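Local coordinates for USG-1 protein homolog (PDB 2HJS) that probably binds NAD and works as an oxidoreductase on aldehyde or oxo groups, as a dimeric relative of aspartate-semialdehyde dehydrogenase, at residues 64-67 / 73-76; 94-99 / 327-332; 101-106 / 219-224; 205-210 / 214-219; 262-267 / 273-278. One frame throughout, in Å; residues are numbered along the deposited sequence. Where two conformers were deposited one is given.

Contacts 1 and 2 belong to one Rossmann sheet: strands 71-74 and 94-97 are neighbours, F74 N lies 2.8 Å from I96 O, and the contact centres are about 12 Å apart. Contact 3 crosses from this NAD-binding part to helix 213-225 of the dimerisation part, and contact 4 uses an earlier turn of the same helix, with the two centres about 13 Å apart. R217 of contact 4 ties three contacts together, bonding L98 O of contact 2 and E221 of contact 3. Contact 5 lies at the far edge of the second sheet, its centre about 39 Å from that of contact 1. Dioxane molecules, probably from the crystallisation liquor, lie near contacts 3, 4 and 5.

Contact 1: residues 64-67 / 73-76; sequences FDFS and FFAA
F66 and F74 both turn CG beside the backbone N and opposite the carbonyl carbon, with chi1 -80° in F66 and -85° in F74, so that the rings come from opposite directions and touch through their CE1 and CZ carbons. CZ of F66 lies 3.6 Å from CZ of F74, and CE1 of F66 is 3.9 Å from CE1 of F74. The planes are nearly parallel, 19° apart, but the rings are slid so far that they barely overlap, and their centroids are 5.7 Å apart. F64 adds a third ring: its CD2 sits over the centre of one face of F66, 3.7 Å above the plane. At the backbone end, D65 OD1 accepts from S67 N at 3.2 Å and from S67 OG at 2.5 Å, both donors on the same face of the carboxylate, and the bond to S67 N closes an Asx turn that spans F66.

The contact lies in the Rossmann-type NAD-binding part, where the loop between strands 54-60 and 71-74 sets F66 against F74 of the strand. V12 of the central strand touches both phenyl rings, while A88 and H84 of helix 78-90 touch F66 and F74 respectively. Across the contact everything that meets is ring carbon, so dispersion and burial of apolar surface probably hold the two pieces, and face-to-face stacking can contribute little with so small an overlap.

Contact 2: residues 94-99 / 327-332; sequences SVIDLS and VLLGEL
I96 on strand 94-97 and G330 on helix 317-336 are where the two backbones come nearest, CA to CA 7.6 Å. The helix is regular here, with E331 N bonded to V327 O at 2.8 Å. CD1 of I96 ends against the helix backbone at G330, 3.7 Å from its N and 3.8 Å from its CA.

The branches of I96 divide the work. CG1 stands opposite the carbonyl carbon (chi1 -66°) and carries CD1 to the glycine, while CG2 lies 4.0 Å from CD2 of L329. That leucine methyl also comes 4.1 Å from CG1 of I96, so it packs against the fork of the side chain. No hydrogen bond crosses between the segments. L333, one turn further along the helix, also touches I96.

Past the strand end the chain is turned by D97, whose OD1 takes S99 N at 3.0 Å in a fairly straight bond (164°) from above the carboxylate plane, and S99 OG at 2.7 Å through its syn lone pair. This is an Asx turn.

V95 faces helix 78-90 and I96 faces helix 317-336, so the strand is covered by helices on both sides, as in a Rossmann fold. One of these layers is helix 317-336, the last helix of the chain, which returns to pack on the NAD-binding sheet, as in the aspartate-semialdehyde dehydrogenase family.

Contact 3: residues 101-106 / 219-224; sequences ALEPSV and FAEVQA
The flat groups here are the carboxylates of E103 and E221, whose planes stand 80° apart, so neither lies on the other as in a stack. OE2 of E221 points in between the two oxygens of E103, 2.6 Å from OE2 and 2.9 Å from OE1, while CD of E103 is farther away at 3.1 Å. The shorter of these oxygen pairs suggests that one of the two acid groups holds a proton, though not which one.

This is a junction between the two parts of a semialdehyde-dehydrogenase fold. The loop that follows strand 94-97 of the NAD-binding part meets helix 213-225 of the dimerisation part. Both glutamates are extended beyond CG, and the two side chains cross at about a right angle. The peptide between E103 and P104 is cis.

E221 has its own fixings. R217, one turn earlier in the helix, makes a salt bridge to its OE2, and the backbone N of C132 bonds to its OE1, so the group is gripped at both oxygens. A dioxane, probably from the crystallisation liquor, lies about 4 Å from the side chain of E103 and may mark a pocket. Relative to the E221 carboxylate, the E103 group lies on the side of CG: OE1 and OE2 of E103 are each 3.4 Å from CG of E221.

Contact 4: residues 205-210 / 214-219; sequences AVDAEG and IERRIF
D207 and R216 form a salt bridge in which the aliphatic part of the arginine comes closer than its charged end: OD2 of D207 is 3.1 Å from CD of R216 and 3.4 Å from NH1. The two side chains slide past each other in opposite directions, with the carboxylate and guanidinium planes 21° apart, and no hydrogen bond links them. R216 was deposited in two conformers, so the fine detail is doubtful. In the conformer given, its chain is bent at chi2 and chi3, and NH1 also donates to a water at 2.6 Å, which lies at the guanidinium edge and passes a bond of 3.0 Å on to A205 O.

D207 also shapes the loop. With chi1 at 63° its CG sits between the backbone N and the carbonyl carbon, and OD1 accepts from E209 N at 3.0 Å in an Asx turn. A type I beta turn runs from D207 to G210, where phi is positive.

The loop thus packs on the first turns of helix 213-225, which strand 233-239 backs through I214 and I218. R298 of the second subunit bonds to both G210 O and E215 OE1, placing the contact at the dimer interface.

Contact 5: residues 262-267 / 273-278; sequences AVTRVL and IEWVGE
T264 and W275 make the CH-pi part of a helix-on-sheet contact. Helix 260-269 is followed by strand 273-275, the edge strand of the six-stranded mixed sheet of the dimerisation domain, and their local axes pass 8.3 Å apart at 137°. CB of T264 sits over one face of the indole, 3.8 Å from the centroid of the five-membered ring, shifted toward the rim. Its methyl CG2 is 3.4 Å from NE1 of W275 and reaches across to the six-membered ring as well. With chi1 at 62°, OG1 stands between the backbone N and the carbonyl carbon and bonds back to A261 O, which leaves CG2 to face the tryptophan.

The apolar part centres on L267, the largest contributor of buried surface among the helix residues. Its CB meets CB of W275 at 4.1 Å, and its CD2 lies 4.2 Å from CD1 of I273. V296 of the neighbouring strand 294-301 and V141 of helix 133-145 also touch L267, so it is wedged between strand and helix.

No hydrogen bond crosses between the segments, though the carbonyl O of L267 comes within 3.5 Å of the methyl CG2 of I273. The strand residue W275 is covered on both sides of its ring: opposite T264, the backbone N of G277 stands 3.8 Å above the plane, over the centre.

Contact 1: residues 64-67 / 73-76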
# COMPACT_ATOMS: atom_id res chain seq x y z
N PHE A 64 5.23 24.05 34.58
CA PHE A 64 4.80 25.25 33.85
C PHE A 64 3.48 25.86 34.30
O PHE A 64 2.51 25.12 34.55
CB PHE A 64 4.74 24.97 32.33
CG PHE A 64 4.52 26.20 31.48
CD1 PHE A 64 5.55 27.13 31.30
CD2 PHE A 64 3.29 26.42 30.85
CE1 PHE A 64 5.36 28.26 30.50
CE2 PHE A 64 3.10 27.55 30.04
CZ PHE A 64 4.14 28.48 29.88
N ASP A 65 3.44 27.19 34.38
CA ASP A 65 2.23 27.96 34.70
C ASP A 65 1.49 28.37 33.44
O ASP A 65 1.87 29.36 32.78
CB ASP A 65 2.60 29.23 35.53
CG ASP A 65 1.36 30.03 35.99
OD1 ASP A 65 0.20 29.57 35.89
OD2 ASP A 65 1.56 31.17 36.48
N PHE A 66 0.43 27.61 33.11
CA PHE A 66 -0.35 27.83 31.88
C PHE A 66 -1.20 29.11 31.92
O PHE A 66 -1.69 29.57 30.88
CB PHE A 66 -1.23 26.60 31.55
CG PHE A 66 -0.48 25.47 30.87
CD1 PHE A 66 -0.24 25.50 29.49
CD2 PHE A 66 -0.05 24.37 31.61
CE1 PHE A 66 0.44 24.44 28.84
CE2 PHE A 66 0.64 23.29 30.98
CZ PHE A 66 0.88 23.33 29.58
N SER A 67 -1.39 29.70 33.09
CA SER A 67 -2.03 31.01 33.13
C SER A 67 -1.16 32.08 32.41
O SER A 67 -1.68 33.15 32.01
CB SER A 67 -2.40 31.43 34.57
OG SER A 67 -1.24 31.59 35.36
N PHE A 73 -0.13 24.72 21.95
CA PHE A 73 -0.13 23.59 21.03
C PHE A 73 0.41 22.40 21.79
O PHE A 73 1.56 22.43 22.26
CB PHE A 73 0.77 23.89 19.85
CG PHE A 73 0.30 25.04 19.01
CD1 PHE A 73 -0.65 24.84 17.99
CD2 PHE A 73 0.80 26.33 19.21
CE1 PHE A 73 -1.09 25.90 17.19
CE2 PHE A 73 0.37 27.42 18.42
CZ PHE A 73 -0.57 27.19 17.39
N PHE A 74 -0.41 21.35 21.92
CA PHE A 74 0.03 20.11 22.55
C PHE A 74 0.43 19.12 21.46
O PHE A 74 -0.42 18.49 20.84
CB PHE A 74 -1.07 19.54 23.46
CG PHE A 74 -1.08 20.10 24.86
CD1 PHE A 74 -1.44 21.43 25.10
CD2 PHE A 74 -0.75 19.30 25.96
CE1 PHE A 74 -1.44 21.96 26.42
CE2 PHE A 74 -0.77 19.81 27.26
CZ PHE A 74 -1.10 21.14 27.49
N ALA A 75 1.73 19.00 21.23
CA ALA A 75 2.29 18.12 20.23
C ALA A 75 3.14 17.04 20.92
O ALA A 75 4.14 16.58 20.36
CB ALA A 75 3.15 18.93 19.24
N ALA A 76 2.74 16.65 22.13
CA ALA A 76 3.48 15.63 22.89
C ALA A 76 2.72 14.29 22.93
O ALA A 76 1.67 14.16 22.32
CB ALA A 76 3.76 16.13 24.30

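Contact 2: residues 94-99 / 327-332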
# COMPACT_ATOMS: atom_id res chain seq x y z
N SER A 94 -6.17 28.54 25.68
CA SER A 94 -6.84 27.78 24.65
C SER A 94 -5.89 26.68 24.20
O SER A 94 -4.68 26.89 24.10
CB SER A 94 -7.20 28.66 23.46
OG SER A 94 -8.37 29.41 23.69
N VAL A 95 -6.42 25.49 23.95
CA VAL A 95 -5.55 24.36 23.67
C VAL A 95 -5.86 23.78 22.33
O VAL A 95 -7.02 23.51 22.00
CB VAL A 95 -5.67 23.28 24.77
CG1 VAL A 95 -4.86 22.04 24.42
CG2 VAL A 95 -5.21 23.85 26.10
N ILE A 96 -4.81 23.56 21.54
CA ILE A 96 -4.94 22.74 20.35
C ILE A 96 -4.10 21.47 20.57
O ILE A 96 -2.87 21.54 20.64
CB ILE A 96 -4.50 23.47 19.08
CG1 ILE A 96 -5.46 24.63 18.78
CG2 ILE A 96 -4.45 22.51 17.85
CD1 ILE A 96 -4.80 25.68 17.94
N ASP A 97 -4.78 20.32 20.69
CA ASP A 97 -4.11 19.08 21.03
C ASP A 97 -3.96 18.19 19.80
O ASP A 97 -4.94 17.77 19.21
CB ASP A 97 -4.93 18.34 22.09
CG ASP A 97 -4.33 16.97 22.46
OD1 ASP A 97 -3.11 16.74 22.23
OD2 ASP A 97 -5.09 16.11 22.98
N LEU A 98 -2.72 17.90 19.40
CA LEU A 98 -2.48 17.13 18.20
C LEU A 98 -2.51 15.60 18.45
O LEU A 98 -2.45 14.84 17.52
CB LEU A 98 -1.15 17.54 17.55
CG LEU A 98 -1.03 18.97 16.94
CD1 LEU A 98 -0.92 20.14 17.97
CD2 LEU A 98 0.15 19.02 16.05
N SER A 99 -2.60 15.18 19.71
CA SER A 99 -2.48 13.77 20.06
C SER A 99 -3.84 13.06 20.00
O SER A 99 -3.90 11.84 20.02
CB SER A 99 -1.91 13.63 21.47
OG SER A 99 -2.86 14.06 22.41
N VAL A 327 -1.26 24.78 13.18
CA VAL A 327 -0.92 26.20 13.14
C VAL A 327 -2.02 27.00 12.41
O VAL A 327 -2.42 28.07 12.87
CB VAL A 327 0.46 26.42 12.48
CG1 VAL A 327 0.75 27.92 12.32
CG2 VAL A 327 1.58 25.77 13.32
N LEU A 328 -2.52 26.48 11.29
CA LEU A 328 -3.61 27.12 10.56
C LEU A 328 -4.83 27.33 11.45
O LEU A 328 -5.48 28.39 11.38
CB LEU A 328 -3.97 26.31 9.32
CG LEU A 328 -2.96 26.27 8.16
CD1 LEU A 328 -3.43 25.27 7.10
CD2 LEU A 328 -2.79 27.64 7.54
N LEU A 329 -5.14 26.33 12.29
CA LEU A 329 -6.21 26.41 13.30
C LEU A 329 -5.95 27.50 14.32
O LEU A 329 -6.85 28.27 14.64
CB LEU A 329 -6.41 25.05 13.99
CG LEU A 329 -7.53 24.90 15.04
CD1 LEU A 329 -8.87 25.37 14.47
CD2 LEU A 329 -7.62 23.43 15.51
N GLY A 330 -4.71 27.58 14.81
CA GLY A 330 -4.30 28.65 15.68
C GLY A 330 -4.44 30.03 15.04
O GLY A 330 -4.84 30.98 15.69
N GLU A 331 -4.08 30.12 13.76
CA GLU A 331 -4.23 31.38 13.00
C GLU A 331 -5.71 31.78 12.89
O GLU A 331 -6.04 32.97 13.01
CB GLU A 331 -3.56 31.27 11.63
CG GLU A 331 -2.04 31.25 11.70
CD GLU A 331 -1.35 31.00 10.37
OE1 GLU A 331 -2.03 30.75 9.34
OE2 GLU A 331 -0.11 31.02 10.36
N LEU A 332 -6.59 30.79 12.73
CA LEU A 332 -8.03 31.04 12.69
C LEU A 332 -8.56 31.56 14.03
O LEU A 332 -9.37 32.49 14.06
CB LEU A 332 -8.81 29.78 12.25
CG LEU A 332 -10.35 29.85 12.20
CD1 LEU A 332 -10.82 30.93 11.25
CD2 LEU A 332 -10.98 28.51 11.78

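Contact 3: residues 101-106 / 219-224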
# COMPACT_ATOMS: atom_id res chain seq x y z
N ALA A 101 -5.96 12.84 22.32
CA ALA A 101 -6.15 12.13 23.59
C ALA A 101 -7.52 12.35 24.20
O ALA A 101 -7.98 11.50 24.96
CB ALA A 101 -5.08 12.54 24.59
N LEU A 102 -8.16 13.47 23.87
CA LEU A 102 -9.41 13.88 24.52
C LEU A 102 -10.61 13.91 23.57
O LEU A 102 -11.67 14.49 23.89
CB LEU A 102 -9.24 15.23 25.21
CG LEU A 102 -8.09 15.29 26.22
CD1 LEU A 102 -7.85 16.70 26.60
CD2 LEU A 102 -8.37 14.42 27.46
N GLU A 103 -10.42 13.30 22.40
CA GLU A 103 -11.49 13.04 21.45
C GLU A 103 -12.46 12.00 22.02
O GLU A 103 -12.09 11.22 22.90
CB GLU A 103 -10.91 12.53 20.12
CG GLU A 103 -10.33 13.64 19.26
CD GLU A 103 -9.56 13.14 18.04
OE1 GLU A 103 -9.38 11.91 17.84
OE2 GLU A 103 -9.11 14.02 17.26
N PRO A 104 -13.70 11.98 21.50
CA PRO A 104 -14.22 12.92 20.49
C PRO A 104 -14.99 14.14 21.00
O PRO A 104 -15.25 15.05 20.22
CB PRO A 104 -15.17 12.03 19.69
CG PRO A 104 -15.74 11.06 20.73
CD PRO A 104 -14.69 10.94 21.84
N SER A 105 -15.36 14.17 22.28
CA SER A 105 -16.30 15.18 22.75
C SER A 105 -15.68 16.30 23.58
O SER A 105 -16.09 17.45 23.45
CB SER A 105 -17.47 14.53 23.50
OG SER A 105 -17.06 14.02 24.75
N VAL A 106 -14.70 15.96 24.42
CA VAL A 106 -14.04 16.96 25.26
C VAL A 106 -13.23 17.91 24.39
O VAL A 106 -13.33 19.13 24.56
CB VAL A 106 -13.19 16.34 26.40
CG1 VAL A 106 -12.41 17.43 27.14
CG2 VAL A 106 -14.09 15.60 27.40
N PHE A 219 -10.72 6.63 11.61
CA PHE A 219 -12.14 6.42 11.46
C PHE A 219 -12.95 7.41 12.30
O PHE A 219 -13.85 8.04 11.77
CB PHE A 219 -12.49 4.97 11.85
CG PHE A 219 -13.95 4.62 11.67
CD1 PHE A 219 -14.41 4.11 10.45
CD2 PHE A 219 -14.85 4.79 12.70
CE1 PHE A 219 -15.75 3.77 10.27
CE2 PHE A 219 -16.20 4.46 12.54
CZ PHE A 219 -16.65 3.95 11.32
N ALA A 220 -12.65 7.54 13.60
CA ALA A 220 -13.39 8.45 14.47
C ALA A 220 -13.30 9.90 14.01
O ALA A 220 -14.28 10.65 14.07
CB ALA A 220 -12.91 8.34 15.93
N GLU A 221 -12.12 10.29 13.54
CA GLU A 221 -11.88 11.69 13.12
C GLU A 221 -12.55 12.00 11.79
O GLU A 221 -13.16 13.05 11.64
CB GLU A 221 -10.38 11.99 13.06
CG GLU A 221 -9.79 12.14 14.45
CD GLU A 221 -8.28 12.30 14.47
OE1 GLU A 221 -7.60 12.06 13.43
OE2 GLU A 221 -7.75 12.62 15.55
N VAL A 222 -12.47 11.08 10.84
CA VAL A 222 -13.15 11.30 9.56
C VAL A 222 -14.66 11.45 9.77
O VAL A 222 -15.30 12.31 9.16
CB VAL A 222 -12.77 10.22 8.54
CG1 VAL A 222 -13.57 10.36 7.24
CG2 VAL A 222 -11.29 10.33 8.23
N GLN A 223 -15.23 10.64 10.65
CA GLN A 223 -16.66 10.73 10.92
C GLN A 223 -17.04 11.98 11.72
O GLN A 223 -18.14 12.50 11.55
CB GLN A 223 -17.22 9.43 11.52
CG GLN A 223 -17.67 9.40 13.00
CD GLN A 223 -18.31 8.04 13.36
OE1 GLN A 223 -18.62 7.23 12.48
NE2 GLN A 223 -18.48 7.78 14.64
N ALA A 224 -16.14 12.47 12.56
CA ALA A 224 -16.38 13.75 13.26
C ALA A 224 -16.23 14.92 12.31
O ALA A 224 -17.02 15.83 12.36
CB ALA A 224 -15.49 13.92 14.48

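Contact 4: residues 205-210 / 214-219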
# COMPACT_ATOMS: atom_id res chain seq x y z
N ALA A 205 -0.54 -3.11 17.62
CA ALA A 205 -1.42 -4.22 17.94
C ALA A 205 -2.86 -3.92 17.53
O ALA A 205 -3.25 -2.77 17.41
CB ALA A 205 -1.34 -4.57 19.47
N VAL A 206 -3.65 -4.95 17.30
CA VAL A 206 -5.07 -4.76 16.93
C VAL A 206 -5.98 -5.07 18.11
O VAL A 206 -5.60 -5.82 19.00
CB VAL A 206 -5.43 -5.58 15.65
CG1 VAL A 206 -4.65 -5.03 14.46
CG2 VAL A 206 -5.15 -7.08 15.85
N ASP A 207 -7.17 -4.46 18.14
CA ASP A 207 -8.14 -4.76 19.19
C ASP A 207 -8.89 -6.06 18.87
O ASP A 207 -8.58 -6.72 17.88
CB ASP A 207 -9.10 -3.58 19.42
CG ASP A 207 -9.97 -3.27 18.19
OD1 ASP A 207 -10.15 -4.14 17.31
OD2 ASP A 207 -10.49 -2.14 18.12
N ALA A 208 -9.89 -6.41 19.68
CA ALA A 208 -10.62 -7.68 19.55
C ALA A 208 -11.45 -7.80 18.26
O ALA A 208 -11.88 -8.90 17.90
CB ALA A 208 -11.51 -7.92 20.78
N GLU A 209 -11.68 -6.66 17.61
CA GLU A 209 -12.38 -6.62 16.33
C GLU A 209 -11.39 -6.47 15.15
O GLU A 209 -11.80 -6.29 13.99
CB GLU A 209 -13.43 -5.50 16.32
CG GLU A 209 -14.61 -5.74 17.27
CD GLU A 209 -14.31 -5.36 18.72
OE1 GLU A 209 -13.44 -4.49 18.96
OE2 GLU A 209 -14.96 -5.94 19.62
N GLY A 210 -10.09 -6.54 15.46
CA GLY A 210 -9.04 -6.57 14.45
C GLY A 210 -8.55 -5.24 13.93
O GLY A 210 -7.82 -5.21 12.94
N ILE A 214 -4.39 3.42 15.18
CA ILE A 214 -4.40 4.49 14.18
C ILE A 214 -5.63 4.39 13.26
O ILE A 214 -6.20 5.39 12.89
CB ILE A 214 -3.04 4.58 13.38
CG1 ILE A 214 -3.01 5.82 12.49
CG2 ILE A 214 -2.80 3.35 12.52
CD1 ILE A 214 -3.17 7.12 13.24
N GLU A 215 -6.05 3.17 12.94
CA GLU A 215 -7.25 2.92 12.13
C GLU A 215 -8.55 3.41 12.82
O GLU A 215 -9.42 4.00 12.17
CB GLU A 215 -7.34 1.43 11.81
CG GLU A 215 -6.42 1.03 10.68
CD GLU A 215 -6.19 -0.48 10.57
OE1 GLU A 215 -6.87 -1.29 11.27
OE2 GLU A 215 -5.30 -0.86 9.77
N ARG A 216 -8.66 3.11 14.12
CA ARG A 216 -9.72 3.61 14.99
C ARG A 216 -9.73 5.13 15.00
O ARG A 216 -10.79 5.75 14.85
CB ARG A 216 -9.51 3.10 16.41
CG ARG A 216 -10.48 2.02 16.84
CD ARG A 216 -9.85 0.90 17.68
NE ARG A 216 -9.00 1.31 18.80
CZ ARG A 216 -7.91 0.64 19.16
NH1 ARG A 216 -7.53 -0.45 18.48
NH2 ARG A 216 -7.18 1.03 20.17
N ARG A 217 -8.55 5.71 15.19
CA ARG A 217 -8.42 7.17 15.26
C ARG A 217 -8.85 7.84 13.95
O ARG A 217 -9.63 8.80 13.95
CB ARG A 217 -7.01 7.60 15.65
CG ARG A 217 -6.96 9.09 15.95
CD ARG A 217 -5.57 9.60 16.29
NE ARG A 217 -5.59 11.06 16.37
CZ ARG A 217 -4.53 11.82 16.66
NH1 ARG A 217 -3.35 11.27 16.88
NH2 ARG A 217 -4.66 13.13 16.70
N ILE A 218 -8.34 7.32 12.83
CA ILE A 218 -8.65 7.88 11.53
C ILE A 218 -10.16 7.80 11.31
O ILE A 218 -10.80 8.78 10.90
CB ILE A 218 -7.90 7.12 10.40
CG1 ILE A 218 -6.41 7.46 10.42
CG2 ILE A 218 -8.50 7.45 9.05
CD1 ILE A 218 -5.54 6.41 9.75
N PHE A 219 -10.72 6.63 11.61
CA PHE A 219 -12.14 6.42 11.46
C PHE A 219 -12.95 7.41 12.30
O PHE A 219 -13.85 8.04 11.77
CB PHE A 219 -12.49 4.97 11.85
CG PHE A 219 -13.95 4.62 11.67
CD1 PHE A 219 -14.41 4.11 10.45
CD2 PHE A 219 -14.85 4.79 12.70
CE1 PHE A 219 -15.75 3.77 10.27
CE2 PHE A 219 -16.20 4.46 12.54
CZ PHE A 219 -16.65 3.95 11.32
O HOH W 1 -5.28 -1.57 19.28

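Contact 5: residues 262-267 / 273-278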
# COMPACT_ATOMS: atom_id res chain seq x y z
N ALA A 262 -14.12 17.62 -13.63
CA ALA A 262 -14.59 18.47 -12.52
C ALA A 262 -13.83 18.20 -11.23
O ALA A 262 -13.49 19.13 -10.49
CB ALA A 262 -16.09 18.30 -12.31
N VAL A 263 -13.54 16.92 -10.97
CA VAL A 263 -12.74 16.51 -9.84
C VAL A 263 -11.34 17.17 -9.88
O VAL A 263 -10.90 17.79 -8.90
CB VAL A 263 -12.59 14.95 -9.78
CG1 VAL A 263 -11.56 14.55 -8.74
CG2 VAL A 263 -13.94 14.30 -9.48
N THR A 264 -10.67 17.06 -11.02
CA THR A 264 -9.31 17.56 -11.14
C THR A 264 -9.33 19.09 -11.14
O THR A 264 -8.41 19.72 -10.62
CB THR A 264 -8.59 17.05 -12.43
OG1 THR A 264 -9.29 17.51 -13.59
CG2 THR A 264 -8.53 15.52 -12.48
N ARG A 265 -10.38 19.68 -11.72
CA ARG A 265 -10.55 21.14 -11.68
C ARG A 265 -10.64 21.66 -10.22
O ARG A 265 -9.98 22.65 -9.85
CB ARG A 265 -11.76 21.55 -12.53
CG ARG A 265 -11.89 23.02 -12.83
CD ARG A 265 -13.11 23.31 -13.79
NE ARG A 265 -12.98 22.66 -15.10
CZ ARG A 265 -13.77 21.69 -15.60
NH1 ARG A 265 -14.81 21.22 -14.93
NH2 ARG A 265 -13.53 21.20 -16.81
N VAL A 266 -11.43 20.99 -9.38
CA VAL A 266 -11.63 21.40 -8.00
C VAL A 266 -10.34 21.31 -7.21
O VAL A 266 -10.00 22.22 -6.45
CB VAL A 266 -12.70 20.52 -7.28
CG1 VAL A 266 -12.74 20.81 -5.77
CG2 VAL A 266 -14.06 20.78 -7.85
N LEU A 267 -9.64 20.19 -7.39
CA LEU A 267 -8.36 19.92 -6.74
C LEU A 267 -7.30 20.90 -7.20
O LEU A 267 -6.51 21.39 -6.40
CB LEU A 267 -7.88 18.50 -7.08
CG LEU A 267 -8.73 17.35 -6.52
CD1 LEU A 267 -8.29 16.03 -7.12
CD2 LEU A 267 -8.70 17.32 -5.00
N ILE A 273 -3.57 22.18 -2.02
CA ILE A 273 -3.59 20.92 -2.76
C ILE A 273 -2.88 21.16 -4.09
O ILE A 273 -3.14 22.16 -4.76
CB ILE A 273 -5.03 20.41 -3.03
CG1 ILE A 273 -5.69 19.91 -1.74
CG2 ILE A 273 -5.02 19.26 -4.02
CD1 ILE A 273 -7.20 19.63 -1.88
N GLU A 274 -1.98 20.25 -4.45
CA GLU A 274 -1.36 20.30 -5.76
C GLU A 274 -1.82 19.10 -6.60
O GLU A 274 -1.55 17.95 -6.25
CB GLU A 274 0.17 20.36 -5.65
CG GLU A 274 0.90 20.59 -6.99
CD GLU A 274 0.44 21.84 -7.75
OE1 GLU A 274 0.14 21.71 -8.95
OE2 GLU A 274 0.39 22.94 -7.16
N TRP A 275 -2.56 19.39 -7.66
CA TRP A 275 -3.08 18.34 -8.52
C TRP A 275 -2.02 17.96 -9.55
O TRP A 275 -1.44 18.82 -10.18
CB TRP A 275 -4.37 18.74 -9.24
CG TRP A 275 -4.76 17.69 -10.29
CD1 TRP A 275 -5.18 16.40 -10.04
CD2 TRP A 275 -4.71 17.83 -11.72
NE1 TRP A 275 -5.42 15.75 -11.24
CE2 TRP A 275 -5.14 16.59 -12.28
CE3 TRP A 275 -4.37 18.88 -12.59
CZ2 TRP A 275 -5.22 16.38 -13.65
CZ3 TRP A 275 -4.45 18.67 -13.96
CH2 TRP A 275 -4.88 17.42 -14.48
N VAL A 276 -1.77 16.66 -9.70
CA VAL A 276 -0.82 16.16 -10.69
C VAL A 276 -1.59 15.28 -11.67
O VAL A 276 -2.33 14.37 -11.28
CB VAL A 276 0.35 15.36 -10.03
CG1 VAL A 276 1.37 14.89 -11.10
CG2 VAL A 276 1.03 16.20 -8.95
N GLY A 277 -1.43 15.57 -12.96
CA GLY A 277 -2.11 14.79 -14.00
C GLY A 277 -1.14 14.38 -15.10
O GLY A 277 0.04 14.19 -14.83
N GLU A 278 -1.70 14.23 -16.30
CA GLU A 278 -0.98 13.87 -17.53
C GLU A 278 -0.12 12.62 -17.37
O GLU A 278 1.01 12.54 -17.87
CB GLU A 278 -0.21 15.07 -18.08
CG GLU A 278 -1.13 16.25 -18.46
CD GLU A 278 -2.15 15.91 -19.55
OE1 GLU A 278 -1.94 14.92 -20.30
OE2 GLU A 278 -3.16 16.63 -19.68